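Local coordinates for protein serine protease MT3772 (Mycobacterium tuberculosis, PDB 3K6Z) that probably cleaves proteins as the trypsin-like serine protease domain of a membrane protein thought to be needed for resistance to acid and oxidative stress, at residues P49-T54 and V87-V92. Sequence-based numbering, arbitrary orientation.
Sequences PDRVMT and VAILAV
A bend at chi2 (-63°) folds the Arg51 guanidinium back over Ala91, and a bend at chi3 (-74°) turns CE of the otherwise extended Met53 onto CD1 of Ile89, 3.6 Å away. Arg51 sets its CG beside the backbone N before that bend, and both side chains reach strand 87-91 from the same face of the sheet. The setting is the N-terminal six-stranded barrel of a chymotrypsin-like protease, where strands 51-55 and 87-91 are antiparallel neighbours.

Backbone bonds join the strands at two hydrogen-bonded pairs, Val52 with Leu90 and Thr54 with Ala88. Leu90 N to Val52 O is short at 2.7 Å and nearly straight (170°), in the carbonyl plane. Between and beside these pairs, CA-H groups of Arg51 and Met53 lean on the Leu90 and Ala88 carbonyls.

The opposite face carries Val52, Thr54 and Leu90. Thr54 CG2 lies 3.9 Å from Leu90 CG, while its OG1 bonds to Thr43 O; Val52 CG2 meets CG2 of Val92, just past the strand end, at 3.8 Å. Val27 and Ile29 of strand 26-31 extend this apolar layer. At the far end, Val87 directly follows Asp86, the predicted active-site aspartate, and Thr54 lies near the predicted active-site Ser165.

Near the turn, Asp50 O is gripped twice: Val92 N and Arg51 NH1, each 2.9 Å from that oxygen, approach from opposite faces of its carbonyl plane. The bond holds the guanidinium in place, its plane containing Asp50 O, with Ala91 CB against one face, 3.6 Å from NH1.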
ATOM      1  N   PRO A  49     -17.882 -23.087   9.285  1.00 15.19           N
ATOM      2  CA  PRO A  49     -18.506 -22.807  10.589  1.00 15.34           C
ATOM      3  C   PRO A  49     -17.610 -21.991  11.528  1.00 15.06           C
ATOM      4  O   PRO A  49     -16.466 -22.362  11.761  1.00 15.65           O
ATOM      5  CB  PRO A  49     -18.770 -24.211  11.152  1.00 15.39           C
ATOM      6  CG  PRO A  49     -18.995 -25.039   9.927  1.00 15.89           C
ATOM      7  CD  PRO A  49     -17.984 -24.515   8.931  1.00 15.40           C
ATOM      8  N   ASP A  50     -18.129 -20.866  12.024  1.00 14.80           N
ATOM      9  CA  ASP A  50     -17.415 -20.002  12.982  1.00 14.83           C
ATOM     10  C   ASP A  50     -16.154 -19.352  12.421  1.00 14.39           C
ATOM     11  O   ASP A  50     -15.286 -18.919  13.191  1.00 14.30           O
ATOM     12  CB  ASP A  50     -17.068 -20.765  14.266  1.00 15.09           C
ATOM     13  CG  ASP A  50     -18.296 -21.179  15.056  1.00 16.59           C
ATOM     14  OD1 ASP A  50     -19.428 -20.827  14.656  1.00 18.56           O
ATOM     15  OD2 ASP A  50     -18.118 -21.860  16.089  1.00 19.57           O
ATOM     16  N   ARG A  51     -16.058 -19.300  11.093  1.00 13.93           N
ATOM     17  CA  ARG A  51     -14.939 -18.637  10.407  1.00 13.72           C
ATOM     18  C   ARG A  51     -15.462 -17.644   9.377  1.00 13.40           C
ATOM     19  O   ARG A  51     -16.284 -17.992   8.517  1.00 13.30           O
ATOM     20  CB  ARG A  51     -14.010 -19.655   9.737  1.00 13.67           C
ATOM     21  CG  ARG A  51     -13.257 -20.590  10.701  1.00 14.90           C
ATOM     22  CD  ARG A  51     -12.311 -19.818  11.614  1.00 17.59           C
ATOM     23  NE  ARG A  51     -11.592 -20.676  12.557  1.00 19.11           N
ATOM     24  CZ  ARG A  51     -12.035 -21.025  13.764  1.00 19.94           C
ATOM     25  NH1 ARG A  51     -13.218 -20.609  14.204  1.00 18.75           N
ATOM     26  NH2 ARG A  51     -11.286 -21.803  14.537  1.00 21.18           N
ATOM     27  N   VAL A  52     -14.952 -16.419   9.469  1.00 12.76           N
ATOM     28  CA  VAL A  52     -15.365 -15.293   8.653  1.00 12.34           C
ATOM     29  C   VAL A  52     -14.160 -14.740   7.880  1.00 12.60           C
ATOM     30  O   VAL A  52     -13.125 -14.408   8.479  1.00 12.59           O
ATOM     31  CB  VAL A  52     -15.972 -14.177   9.535  1.00 12.23           C
ATOM     32  CG1 VAL A  52     -16.234 -12.903   8.735  1.00 11.91           C
ATOM     33  CG2 VAL A  52     -17.277 -14.666  10.178  1.00 12.38           C
ATOM     34  N   MET A  53     -14.298 -14.643   6.558  1.00 12.55           N
ATOM     35  CA  MET A  53     -13.291 -13.956   5.749  1.00 12.75           C
ATOM     36  C   MET A  53     -13.612 -12.476   5.645  1.00 12.88           C
ATOM     37  O   MET A  53     -14.773 -12.087   5.497  1.00 12.89           O
ATOM     38  CB  MET A  53     -13.189 -14.558   4.358  1.00 12.75           C
ATOM     39  CG  MET A  53     -12.094 -13.899   3.523  1.00 15.31           C
ATOM     40  SD  MET A  53     -11.861 -14.748   1.966  1.00 17.12           S
ATOM     41  CE  MET A  53     -11.003 -16.212   2.535  1.00 17.61           C
ATOM     42  N   THR A  54     -12.576 -11.651   5.722  1.00 12.35           N
ATOM     43  CA  THR A  54     -12.741 -10.212   5.590  1.00 12.89           C
ATOM     44  C   THR A  54     -11.481  -9.579   5.001  1.00 13.32           C
ATOM     45  O   THR A  54     -10.563 -10.287   4.609  1.00 12.74           O
ATOM     46  CB  THR A  54     -13.132  -9.555   6.950  1.00 12.19           C
ATOM     47  OG1 THR A  54     -13.443  -8.165   6.743  1.00 12.76           O
ATOM     48  CG2 THR A  54     -12.005  -9.706   8.003  1.00 14.12           C
ATOM     49  N   VAL A  87      -6.477 -10.473   2.586  1.00 15.09           N
ATOM     50  CA  VAL A  87      -7.608 -11.019   3.320  1.00 15.12           C
ATOM     51  C   VAL A  87      -7.178 -11.592   4.662  1.00 14.84           C
ATOM     52  O   VAL A  87      -6.032 -12.027   4.841  1.00 14.35           O
ATOM     53  CB  VAL A  87      -8.364 -12.116   2.526  1.00 15.49           C
ATOM     54  CG1 VAL A  87      -8.980 -11.542   1.251  1.00 14.76           C
ATOM     55  CG2 VAL A  87      -7.456 -13.318   2.223  1.00 15.27           C
ATOM     56  N   ALA A  88      -8.117 -11.604   5.598  1.00 14.09           N
ATOM     57  CA  ALA A  88      -7.881 -12.181   6.896  1.00 13.45           C
ATOM     58  C   ALA A  88      -9.039 -13.105   7.235  1.00 13.46           C
ATOM     59  O   ALA A  88     -10.127 -12.986   6.665  1.00 13.12           O
ATOM     60  CB  ALA A  88      -7.737 -11.097   7.940  1.00 13.93           C
ATOM     61  N   ILE A  89      -8.780 -14.032   8.149  1.00 13.01           N
ATOM     62  CA  ILE A  89      -9.810 -14.952   8.619  1.00 12.90           C
ATOM     63  C   ILE A  89     -10.041 -14.662  10.096  1.00 12.94           C
ATOM     64  O   ILE A  89      -9.081 -14.579  10.864  1.00 12.05           O
ATOM     65  CB  ILE A  89      -9.384 -16.429   8.442  1.00 13.31           C
ATOM     66  CG1 ILE A  89      -8.889 -16.710   7.015  1.00 13.55           C
ATOM     67  CG2 ILE A  89     -10.534 -17.384   8.822  1.00 13.05           C
ATOM     68  CD1 ILE A  89      -9.901 -16.459   5.924  1.00 16.92           C
ATOM     69  N   LEU A  90     -11.316 -14.510  10.474  1.00 12.44           N
ATOM     70  CA  LEU A  90     -11.718 -14.273  11.861  1.00 13.11           C
ATOM     71  C   LEU A  90     -12.343 -15.527  12.458  1.00 13.03           C
ATOM     72  O   LEU A  90     -13.114 -16.210  11.783  1.00 12.99           O
ATOM     73  CB  LEU A  90     -12.732 -13.118  11.948  1.00 12.96           C
ATOM     74  CG  LEU A  90     -12.383 -11.779  11.287  1.00 14.40           C
ATOM     75  CD1 LEU A  90     -13.524 -10.796  11.499  1.00 15.12           C
ATOM     76  CD2 LEU A  90     -11.087 -11.244  11.885  1.00 15.41           C
ATOM     77  N   ALA A  91     -12.003 -15.827  13.715  1.00 13.64           N
ATOM     78  CA  ALA A  91     -12.669 -16.890  14.479  1.00 14.00           C
ATOM     79  C   ALA A  91     -13.798 -16.267  15.283  1.00 14.11           C
ATOM     80  O   ALA A  91     -13.590 -15.280  15.987  1.00 14.17           O
ATOM     81  CB  ALA A  91     -11.678 -17.605  15.401  1.00 14.03           C
ATOM     82  N   VAL A  92     -14.996 -16.838  15.165  1.00 14.52           N
ATOM     83  CA  VAL A  92     -16.197 -16.268  15.779  1.00 14.91           C
ATOM     84  C   VAL A  92     -17.031 -17.370  16.448  1.00 15.17           C
ATOM     85  O   VAL A  92     -17.932 -17.929  15.822  1.00 15.52           O
ATOM     86  CB  VAL A  92     -17.079 -15.484  14.751  1.00 14.98           C
ATOM     87  CG1 VAL A  92     -18.121 -14.649  15.464  1.00 14.71           C
ATOM     88  CG2 VAL A  92     -16.230 -14.584  13.834  1.00 15.35           C
TER